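Local coordinates for uncharacterized protein (Bacteroides ovatus, PDB 3P02) that is of unknown function but carries an E-set-like N-terminal region followed by a BT_3044-like C-terminal region built largely of beta strands, at residues L153-S158 and L185-D190; V212-T217 and Y228-W233; S245-K250 and S270-D275. All coordinates share one frame; numbering follows the deposited sequence. Where two conformers were deposited one is given.

Contact 1: L153-S158 and L185-D190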
loop_
_atom_site.group_PDB
_atom_site.type_symbol
_atom_site.label_atom_id
_atom_site.label_comp_id
_atom_site.label_asym_id
_atom_site.label_seq_id
_atom_site.Cartn_x
_atom_site.Cartn_y
_atom_site.Cartn_z
ATOM N N LEU A 153 1.961 -0.763 -3.160
ATOM C CA LEU A 153 3.308 -1.055 -3.624
ATOM C C LEU A 153 4.014 -1.980 -2.627
ATOM O O LEU A 153 3.782 -1.869 -1.413
ATOM C CB LEU A 153 4.104 0.250 -3.725
ATOM C CG LEU A 153 3.787 1.142 -4.919
ATOM C CD1 LEU A 153 4.315 2.542 -4.659
ATOM C CD2 LEU A 153 4.346 0.539 -6.204
ATOM N N PHE A 154 4.912 -2.841 -3.133
ATOM C CA PHE A 154 5.720 -3.635 -2.223
ATOM C C PHE A 154 7.075 -3.879 -2.849
ATOM O O PHE A 154 7.212 -3.818 -4.068
ATOM C CB PHE A 154 5.054 -4.966 -1.805
ATOM C CG PHE A 154 4.940 -6.029 -2.876
ATOM C CD1 PHE A 154 3.956 -5.947 -3.856
ATOM C CD2 PHE A 154 5.768 -7.146 -2.863
ATOM C CE1 PHE A 154 3.777 -6.976 -4.781
ATOM C CE2 PHE A 154 5.603 -8.172 -3.800
ATOM C CZ PHE A 154 4.607 -8.079 -4.761
ATOM N N ASN A 155 8.080 -4.093 -2.004
ATOM C CA ASN A 155 9.379 -4.495 -2.523
ATOM C C ASN A 155 9.899 -5.557 -1.521
ATOM O O ASN A 155 9.149 -5.971 -0.634
ATOM C CB ASN A 155 10.312 -3.290 -2.737
ATOM C CG ASN A 155 10.633 -2.532 -1.477
ATOM O OD1 ASN A 155 10.600 -3.062 -0.385
ATOM N ND2 ASN A 155 10.992 -1.269 -1.619
ATOM N N GLU A 156 11.143 -6.016 -1.655
ATOM C CA GLU A 156 11.684 -7.041 -0.755
ATOM C C GLU A 156 11.703 -6.592 0.706
ATOM O O GLU A 156 11.655 -7.430 1.606
ATOM C CB GLU A 156 13.121 -7.393 -1.182
ATOM C CG GLU A 156 13.794 -8.418 -0.288
ATOM C CD GLU A 156 15.198 -8.832 -0.674
ATOM O OE1 GLU A 156 15.714 -8.354 -1.710
ATOM O OE2 GLU A 156 15.792 -9.626 0.086
ATOM N N PHE A 157 11.755 -5.277 0.936
ATOM C CA PHE A 157 11.965 -4.712 2.279
ATOM C C PHE A 157 10.821 -3.945 2.863
ATOM O O PHE A 157 11.022 -3.256 3.875
ATOM C CB PHE A 157 13.144 -3.718 2.149
ATOM C CG PHE A 157 14.327 -4.270 1.369
ATOM C CD1 PHE A 157 15.138 -5.257 1.917
ATOM C CD2 PHE A 157 14.592 -3.831 0.067
ATOM C CE1 PHE A 157 16.195 -5.799 1.184
ATOM C CE2 PHE A 157 15.670 -4.351 -0.657
ATOM C CZ PHE A 157 16.473 -5.320 -0.084
ATOM N N SER A 158 9.639 -4.012 2.239
ATOM C CA SER A 158 8.529 -3.166 2.668
ATOM C C SER A 158 7.490 -3.879 3.517
ATOM O O SER A 158 7.484 -5.096 3.661
ATOM C CB SER A 158 7.847 -2.574 1.434
ATOM O OG SER A 158 7.200 -3.594 0.682
ATOM N N LEU A 185 6.813 0.154 6.514
ATOM C CA LEU A 185 7.863 0.655 5.633
ATOM C C LEU A 185 7.205 0.827 4.264
ATOM O O LEU A 185 6.758 -0.158 3.664
ATOM C CB LEU A 185 9.085 -0.308 5.589
ATOM C CG LEU A 185 10.181 -0.059 6.664
ATOM C CD1 LEU A 185 9.642 0.240 8.032
ATOM C CD2 LEU A 185 11.272 -1.150 6.659
ATOM N N ASN A 186 7.059 2.083 3.847
ATOM C CA ASN A 186 6.433 2.487 2.584
ATOM C C ASN A 186 7.471 2.481 1.486
ATOM O O ASN A 186 8.651 2.648 1.767
ATOM C CB ASN A 186 5.821 3.852 2.762
ATOM C CG ASN A 186 4.950 3.895 3.994
ATOM O OD1 ASN A 186 3.938 3.209 4.066
ATOM N ND2 ASN A 186 5.431 4.532 5.059
ATOM N N VAL A 187 7.043 2.300 0.243
ATOM C CA VAL A 187 7.951 2.139 -0.882
ATOM C C VAL A 187 8.309 3.429 -1.617
ATOM O O VAL A 187 7.422 4.197 -1.982
ATOM C CB VAL A 187 7.298 1.113 -1.876
ATOM C CG1 VAL A 187 8.104 1.004 -3.182
ATOM C CG2 VAL A 187 7.137 -0.264 -1.228
ATOM N N VAL A 188 9.615 3.594 -1.947
ATOM C CA VAL A 188 10.085 4.670 -2.816
ATOM C C VAL A 188 10.598 4.001 -4.122
ATOM O O VAL A 188 10.176 4.364 -5.223
ATOM C CB VAL A 188 11.166 5.553 -2.135
ATOM C CG1 VAL A 188 11.526 6.748 -3.018
ATOM C CG2 VAL A 188 10.689 6.042 -0.746
ATOM N N THR A 189 11.557 3.061 -3.986
ATOM C CA THR A 189 12.106 2.310 -5.127
ATOM C C THR A 189 12.160 0.829 -4.736
ATOM O O THR A 189 11.553 0.441 -3.728
ATOM C CB THR A 189 13.510 2.842 -5.515
ATOM O OG1 THR A 189 14.425 2.529 -4.461
ATOM C CG2 THR A 189 13.544 4.341 -5.820
ATOM N N ASP A 190 12.933 0.012 -5.464
ATOM C CA ASP A 190 13.055 -1.383 -5.051
ATOM C C ASP A 190 13.945 -1.528 -3.786
ATOM O O ASP A 190 13.857 -2.559 -3.123
ATOM C CB ASP A 190 13.601 -2.268 -6.191
ATOM C CG ASP A 190 14.992 -1.910 -6.714
ATOM O OD1 ASP A 190 15.469 -0.798 -6.427
ATOM O OD2 ASP A 190 15.536 -2.684 -7.523
HETATM O O HOH W 1 13.226 -5.011 -3.592
#

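Contact 2: V212-T217 and Y228-W233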
loop_
_atom_site.group_PDB
_atom_site.type_symbol
_atom_site.label_atom_id
_atom_site.label_comp_id
_atom_site.label_asym_id
_atom_site.label_seq_id
_atom_site.Cartn_x
_atom_site.Cartn_y
_atom_site.Cartn_z
ATOM N N VAL A 212 11.246 9.277 7.443
ATOM C CA VAL A 212 12.642 8.858 7.614
ATOM C C VAL A 212 12.898 7.787 6.573
ATOM O O VAL A 212 12.182 6.779 6.536
ATOM C CB VAL A 212 12.947 8.365 9.047
ATOM C CG1 VAL A 212 14.388 7.849 9.119
ATOM C CG2 VAL A 212 12.715 9.486 10.065
ATOM N N PHE A 213 13.881 8.023 5.712
ATOM C CA PHE A 213 14.197 7.124 4.618
ATOM C C PHE A 213 15.252 6.122 5.021
ATOM O O PHE A 213 16.182 6.452 5.763
ATOM C CB PHE A 213 14.698 7.921 3.413
ATOM C CG PHE A 213 13.683 8.857 2.786
ATOM C CD1 PHE A 213 13.488 10.145 3.294
ATOM C CD2 PHE A 213 12.901 8.442 1.716
ATOM C CE1 PHE A 213 12.501 10.994 2.751
ATOM C CE2 PHE A 213 11.932 9.292 1.161
ATOM C CZ PHE A 213 11.745 10.563 1.675
ATOM N N LEU A 214 15.104 4.897 4.501
ATOM C CA LEU A 214 16.057 3.792 4.668
ATOM C C LEU A 214 16.407 3.242 3.336
ATOM O O LEU A 214 15.494 2.971 2.532
ATOM C CB LEU A 214 15.467 2.647 5.535
ATOM C CG LEU A 214 15.234 2.995 7.018
ATOM C CD1 LEU A 214 14.304 1.951 7.678
ATOM C CD2 LEU A 214 16.580 3.120 7.772
ATOM N N GLN A 215 17.699 3.044 3.098
ATOM C CA GLN A 215 18.155 2.428 1.856
ATOM C C GLN A 215 18.867 1.134 2.184
ATOM O O GLN A 215 19.777 1.136 3.011
ATOM C CB GLN A 215 19.065 3.379 1.069
ATOM C CG GLN A 215 19.590 2.788 -0.245
ATOM C CD GLN A 215 20.467 3.775 -0.973
ATOM O OE1 GLN A 215 20.427 4.981 -0.720
ATOM N NE2 GLN A 215 21.270 3.293 -1.904
ATOM N N PHE A 216 18.437 0.041 1.551
ATOM C CA PHE A 216 19.041 -1.279 1.732
ATOM C C PHE A 216 20.087 -1.462 0.649
ATOM O O PHE A 216 19.734 -1.682 -0.511
ATOM C CB PHE A 216 17.940 -2.360 1.629
ATOM C CG PHE A 216 16.949 -2.297 2.756
ATOM C CD1 PHE A 216 15.880 -1.390 2.727
ATOM C CD2 PHE A 216 17.095 -3.105 3.877
ATOM C CE1 PHE A 216 14.971 -1.321 3.784
ATOM C CE2 PHE A 216 16.162 -3.059 4.923
ATOM C CZ PHE A 216 15.110 -2.146 4.876
ATOM N N THR A 217 21.360 -1.341 0.996
ATOM C CA THR A 217 22.407 -1.488 -0.029
ATOM C C THR A 217 22.757 -2.955 -0.243
ATOM O O THR A 217 22.479 -3.805 0.602
ATOM C CB THR A 217 23.709 -0.721 0.382
ATOM O OG1 THR A 217 24.475 -1.543 1.291
ATOM C CG2 THR A 217 23.431 0.692 0.978
ATOM N N TYR A 228 24.668 -6.267 6.102
ATOM C CA TYR A 228 24.690 -5.360 4.965
ATOM C C TYR A 228 24.487 -3.925 5.408
ATOM O O TYR A 228 23.760 -3.665 6.363
ATOM C CB TYR A 228 23.637 -5.757 3.939
ATOM C CG TYR A 228 24.048 -6.977 3.151
ATOM C CD1 TYR A 228 24.823 -6.858 2.002
ATOM C CD2 TYR A 228 23.752 -8.257 3.612
ATOM C CE1 TYR A 228 25.266 -7.986 1.309
ATOM C CE2 TYR A 228 24.227 -9.391 2.955
ATOM C CZ TYR A 228 24.964 -9.250 1.790
ATOM O OH TYR A 228 25.418 -10.370 1.132
ATOM N N LYS A 229 25.153 -3.001 4.714
ATOM C CA LYS A 229 25.084 -1.566 5.010
ATOM C C LYS A 229 23.739 -0.972 4.568
ATOM O O LYS A 229 23.089 -1.448 3.622
ATOM C CB LYS A 229 26.201 -0.806 4.243
ATOM C CG LYS A 229 27.608 -1.138 4.697
ATOM C CD LYS A 229 28.639 -0.395 3.814
ATOM C CE LYS A 229 29.980 -1.041 3.951
ATOM N NZ LYS A 229 30.989 -0.301 3.157
HETATM N N MSE A 230 23.372 0.116 5.241
HETATM C CA MSE A 230 22.195 0.919 4.930
HETATM C C MSE A 230 22.552 2.379 4.950
HETATM O O MSE A 230 23.599 2.780 5.488
HETATM C CB MSE A 230 21.093 0.663 5.961
HETATM C CG MSE A 230 20.651 -0.791 5.981
HETATM SE SE MSE A 230 19.135 -1.027 7.113
HETATM C CE MSE A 230 17.881 -0.063 5.945
ATOM N N LYS A 231 21.665 3.182 4.364
ATOM C CA LYS A 231 21.684 4.636 4.503
ATOM C C LYS A 231 20.398 5.011 5.235
ATOM O O LYS A 231 19.372 4.359 5.039
ATOM C CB LYS A 231 21.781 5.349 3.150
ATOM C CG LYS A 231 23.135 5.106 2.474
ATOM C CD LYS A 231 23.207 5.708 1.081
ATOM C CE LYS A 231 24.510 5.377 0.392
ATOM N NZ LYS A 231 24.556 5.924 -0.989
ATOM N N ILE A 232 20.451 6.056 6.043
ATOM C CA ILE A 232 19.286 6.595 6.736
ATOM C C ILE A 232 19.331 8.120 6.611
ATOM O O ILE A 232 20.400 8.724 6.798
ATOM C CB ILE A 232 19.185 6.121 8.228
ATOM C CG1 ILE A 232 17.789 6.479 8.805
ATOM C CG2 ILE A 232 20.359 6.689 9.103
ATOM C CD1 ILE A 232 17.521 5.889 10.259
ATOM N N TRP A 233 18.192 8.751 6.293
ATOM C CA TRP A 233 18.193 10.203 6.193
ATOM C C TRP A 233 16.778 10.767 6.258
ATOM O O TRP A 233 15.803 10.028 6.164
ATOM C CB TRP A 233 18.897 10.658 4.879
ATOM C CG TRP A 233 18.127 10.377 3.618
ATOM C CD1 TRP A 233 17.379 11.270 2.904
ATOM C CD2 TRP A 233 18.084 9.140 2.880
ATOM N NE1 TRP A 233 16.844 10.661 1.790
ATOM C CE2 TRP A 233 17.273 9.358 1.740
ATOM C CE3 TRP A 233 18.709 7.888 3.033
ATOM C CZ2 TRP A 233 17.070 8.373 0.762
ATOM C CZ3 TRP A 233 18.440 6.884 2.111
ATOM C CH2 TRP A 233 17.623 7.127 0.993
#

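Contact 3: S245-K250 and S270-D275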
loop_
_atom_site.group_PDB
_atom_site.type_symbol
_atom_site.label_atom_id
_atom_site.label_comp_id
_atom_site.label_asym_id
_atom_site.label_seq_id
_atom_site.Cartn_x
_atom_site.Cartn_y
_atom_site.Cartn_z
ATOM N N SER A 245 24.383 6.561 13.938
ATOM C CA SER A 245 24.958 5.358 13.367
ATOM C C SER A 245 24.250 4.962 12.118
ATOM O O SER A 245 23.022 5.091 12.029
ATOM C CB SER A 245 24.935 4.180 14.340
ATOM O OG SER A 245 23.633 3.965 14.836
ATOM N N THR A 246 25.020 4.465 11.148
ATOM C CA THR A 246 24.362 3.983 9.933
ATOM C C THR A 246 23.786 2.612 10.254
ATOM O O THR A 246 24.483 1.724 10.784
ATOM C CB THR A 246 25.295 3.955 8.717
ATOM O OG1 THR A 246 26.416 3.162 9.054
ATOM C CG2 THR A 246 25.725 5.344 8.272
ATOM N N PRO A 247 22.483 2.401 9.971
ATOM C CA PRO A 247 21.897 1.093 10.305
ATOM C C PRO A 247 22.489 -0.040 9.465
ATOM O O PRO A 247 23.165 0.182 8.446
ATOM C CB PRO A 247 20.391 1.281 10.018
ATOM C CG PRO A 247 20.174 2.756 9.894
ATOM C CD PRO A 247 21.474 3.308 9.380
ATOM N N THR A 248 22.270 -1.279 9.935
ATOM C CA THR A 248 22.691 -2.499 9.234
ATOM C C THR A 248 21.505 -3.453 9.119
ATOM O O THR A 248 20.517 -3.318 9.854
ATOM C CB THR A 248 23.847 -3.206 9.944
ATOM O OG1 THR A 248 23.378 -3.656 11.227
ATOM C CG2 THR A 248 25.090 -2.338 10.068
ATOM N N TYR A 249 21.588 -4.416 8.210
ATOM C CA TYR A 249 20.516 -5.405 8.141
ATOM C C TYR A 249 21.054 -6.755 7.762
ATOM O O TYR A 249 22.154 -6.886 7.193
ATOM C CB TYR A 249 19.374 -5.007 7.191
ATOM C CG TYR A 249 19.711 -5.088 5.718
ATOM C CD1 TYR A 249 20.496 -4.117 5.106
ATOM C CD2 TYR A 249 19.194 -6.104 4.921
ATOM C CE1 TYR A 249 20.744 -4.145 3.736
ATOM C CE2 TYR A 249 19.443 -6.146 3.541
ATOM C CZ TYR A 249 20.231 -5.169 2.959
ATOM O OH TYR A 249 20.534 -5.228 1.619
ATOM N N LYS A 250 20.250 -7.765 8.091
ATOM C CA LYS A 250 20.492 -9.149 7.728
ATOM C C LYS A 250 19.219 -9.697 7.146
ATOM O O LYS A 250 18.114 -9.330 7.582
ATOM C CB LYS A 250 20.933 -9.982 8.933
ATOM C CG LYS A 250 22.318 -9.636 9.471
ATOM C CD LYS A 250 22.777 -10.655 10.529
ATOM C CE LYS A 250 23.336 -11.917 9.910
ATOM N NZ LYS A 250 23.684 -12.936 10.937
ATOM N N SER A 270 19.196 -3.229 12.354
ATOM C CA SER A 270 19.774 -2.855 13.642
ATOM C C SER A 270 20.523 -1.545 13.545
ATOM O O SER A 270 20.641 -0.974 12.456
ATOM C CB SER A 270 20.718 -3.948 14.153
ATOM O OG SER A 270 20.075 -5.208 14.282
ATOM N N ASP A 271 20.977 -1.028 14.690
ATOM C CA ASP A 271 21.829 0.155 14.739
ATOM C C ASP A 271 21.132 1.432 14.241
ATOM O O ASP A 271 21.765 2.316 13.667
ATOM C CB ASP A 271 23.161 -0.069 13.984
ATOM C CG ASP A 271 23.953 -1.245 14.489
ATOM O OD1 ASP A 271 24.009 -1.434 15.718
ATOM O OD2 ASP A 271 24.412 -2.029 13.661
ATOM N N ILE A 272 19.834 1.541 14.512
ATOM C CA ILE A 272 19.107 2.797 14.271
ATOM C C ILE A 272 19.296 3.637 15.532
ATOM O O ILE A 272 19.069 3.142 16.634
ATOM C CB ILE A 272 17.614 2.557 13.983
ATOM C CG1 ILE A 272 17.456 1.675 12.721
ATOM C CG2 ILE A 272 16.884 3.917 13.796
ATOM C CD1 ILE A 272 15.950 1.159 12.514
ATOM N N ASP A 273 19.689 4.890 15.367
ATOM C CA ASP A 273 19.866 5.793 16.510
ATOM C C ASP A 273 19.853 7.212 15.982
ATOM O O ASP A 273 20.832 7.652 15.381
ATOM C CB ASP A 273 21.169 5.492 17.284
ATOM C CG ASP A 273 21.344 6.263 18.584
ATOM O OD1 ASP A 273 20.623 7.273 18.786
ATOM O OD2 ASP A 273 22.189 5.857 19.396
ATOM N N PHE A 274 18.715 7.911 16.148
ATOM C CA PHE A 274 18.668 9.279 15.664
ATOM C C PHE A 274 17.827 10.171 16.518
ATOM O O PHE A 274 16.764 9.773 17.008
ATOM C CB PHE A 274 18.165 9.359 14.198
ATOM C CG PHE A 274 16.745 8.857 13.978
ATOM C CD1 PHE A 274 15.647 9.716 14.130
ATOM C CD2 PHE A 274 16.502 7.536 13.651
ATOM C CE1 PHE A 274 14.329 9.259 13.922
ATOM C CE2 PHE A 274 15.190 7.090 13.410
ATOM C CZ PHE A 274 14.113 7.953 13.565
ATOM N N ASP A 275 18.258 11.431 16.607
ATOM C CA ASP A 275 17.468 12.476 17.216
ATOM C C ASP A 275 16.561 13.100 16.160
ATOM O O ASP A 275 16.931 13.179 14.989
ATOM C CB ASP A 275 18.355 13.587 17.824
ATOM C CG ASP A 275 19.137 13.215 19.056
ATOM O OD1 ASP A 275 18.768 12.201 19.725
ATOM O OD2 ASP A 275 20.058 13.979 19.413
HETATM O O HOH W 2 20.443 5.628 12.792
#

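Contact 1: L153-S158 and L185-D190
L185 meets the turn at F157 and S158. Its CD2 lies 3.5 Å from F157 O, a buried carbonyl oxygen with no polar partner in the model. The backbone O of L185 faces S158 CB. V187 is the apolar centre of the contact. Its CB packs 3.8 Å from L153 CB. CG2, beside the backbone N, reaches S158 CB at 3.6 Å and also sits against L153 O, while CG1 lies against N155 ND2. D118 accepts a hydrogen bond from V187 N.

N155 to S158 form a type I beta turn that leads from strand 146-154 into strand 159-162, the neighbour of strand 182-187 in the C-terminal sheet. N155 OD1 accepts from F157 N, which makes an Asx turn. S158 OG accepts from N155 N, 2.9 Å away. The N155 amide is therefore held by its oxygen within the turn and by its nitrogen across the contact.

T189 supplies the other end of that grip. Its O takes a hydrogen bond from N155 ND2 at 2.8 Å, in the T189 carbonyl plane and 5° out of the N155 amide plane. The first torsion of N155 (chi1 62°) sets CG, which carries both OD1 and ND2, between the backbone N and the carbonyl carbon. T189 OG1 serves S191 and I192 instead. D190 O lies at the edge of the F157 ring, near its plane, 3.5 Å from CD2. A water accepts from E156 N and donates to D190 O, at 2.6 Å from the latter.

Contact 2: V212-T217 and Y228-W233
F213 and W233 form a hydrogen-bonded pair whose side chains cross obliquely. F213 CB sits over the W233 six-membered ring, 3.5 Å from its centroid and 16° off the normal. The F213 ring itself is slid toward the pyrrole side. Its plane is only 11° from that of the indole five-membered ring, but the two rings barely overlap.

Q215 and K231 lie side by side on the same face of the sheet, pointing the same way. Q215 was modelled in two conformers. In the one described here, K231 CD comes 3.4 Å from Q215 OE1, and the Q215 amide is turned nearly perpendicular to the indole. Q215 CB meets the edge of the indole in its plane, 3.7 Å from W233 CZ3.

M230, a selenomethionine, and F216 run alongside each other on the opposite face. The M230 chain bends at its last torsion (chi3 70°), which carries CE over the centre of the F216 ring, 3.5 Å from the centroid. SE approaches the ring obliquely, a Met-aromatic contact. L214 and I232 lie on the same face as this pair, and L214 CD2 touches I232 CG1 at 3.7 Å. The F216 ring also stacks with F157 and meets Y249 edge to face.

T217 uses both N and OG1 on K229 O. The OG1 bond is 2.7 Å long and comes from above the carbonyl plane, while the N bond, at 3.1 Å, is tilted less. Paired backbone bonds link F213 with W233 and Q215 with K231. This is the regular ladder of an antiparallel beta hairpin, here strands 211-220 and 228-234 of the large C-terminal sheet.

Contact 3: S245-K250 and S270-D275
D271 touches T248 and P247 with its side chain and S245 with its backbone. Its CB lies 3.9 Å from T246 O and also near P247 CA. CG stands anti to the carbonyl carbon (chi1 -57°) and comes within 4.1 Å of T248 OG1. At the tip, OD2 is 3.1 Å from T248 OG1, a possible hydrogen bond, though another acceptor is within reach of the same proton. OD2 also packs against T248 CG2, so hydroxyl and methyl both meet this carboxylate oxygen.

D271 takes a left-handed backbone conformation (phi 65°, psi 35°) at the point where the regular pairing with the facing strand is interrupted. Its O receives the S245 hydroxyl at 2.8 Å, with OG lying above the carbonyl plane. D273 CB is also near this hydroxyl. A water accepts from D273 N and donates to S245 O, linking the two backbones. D273 also has a backbone hydrogen bond to Y244, where direct pairing resumes.

P247 CB packs on I272 CG1 at 4.0 Å. The proline also touches M230 and I232 of the neighbouring strand, and I272 reaches L295. P247 has no N-H to offer, but its CA gives a CA-H...O contact to D271 O. D273 turns its carboxylate to K292, in a salt bridge, and to N290.

Regular pairing comes at T248 and S270. S270 N donates to T248 O at 2.8 Å, and T248 N donates back to S270 O. This hydrogen-bonded pair belongs to the antiparallel beta hairpin of strands 242-255 and 262-278, whose pairing is locally interrupted beside P247 and D271.

Overall arrangement
The three contacts follow one another along the chain, each closing before the next opens, and all fall within the BT_3044-like C-terminal range. All three reach one large antiparallel sheet, contact 1 through strand 182-187. Contact 1 is the most central, about 9 Å from the chain centre, where strand 146-154 leaves the mixed sheet for the turn before strand 159-162. Contacts 2 and 3 are successive hairpins, centres about 8 Å apart; strands 228-234 and 242-255 are sheet neighbours. Contact 1 lies about 12 Å from contact 2 and 18 Å from contact 3, centre to centre. F157 meets F216, and Y249 touches both, so aromatic packing runs from the inter-sheet turn to the two hairpins farther from the chain centre.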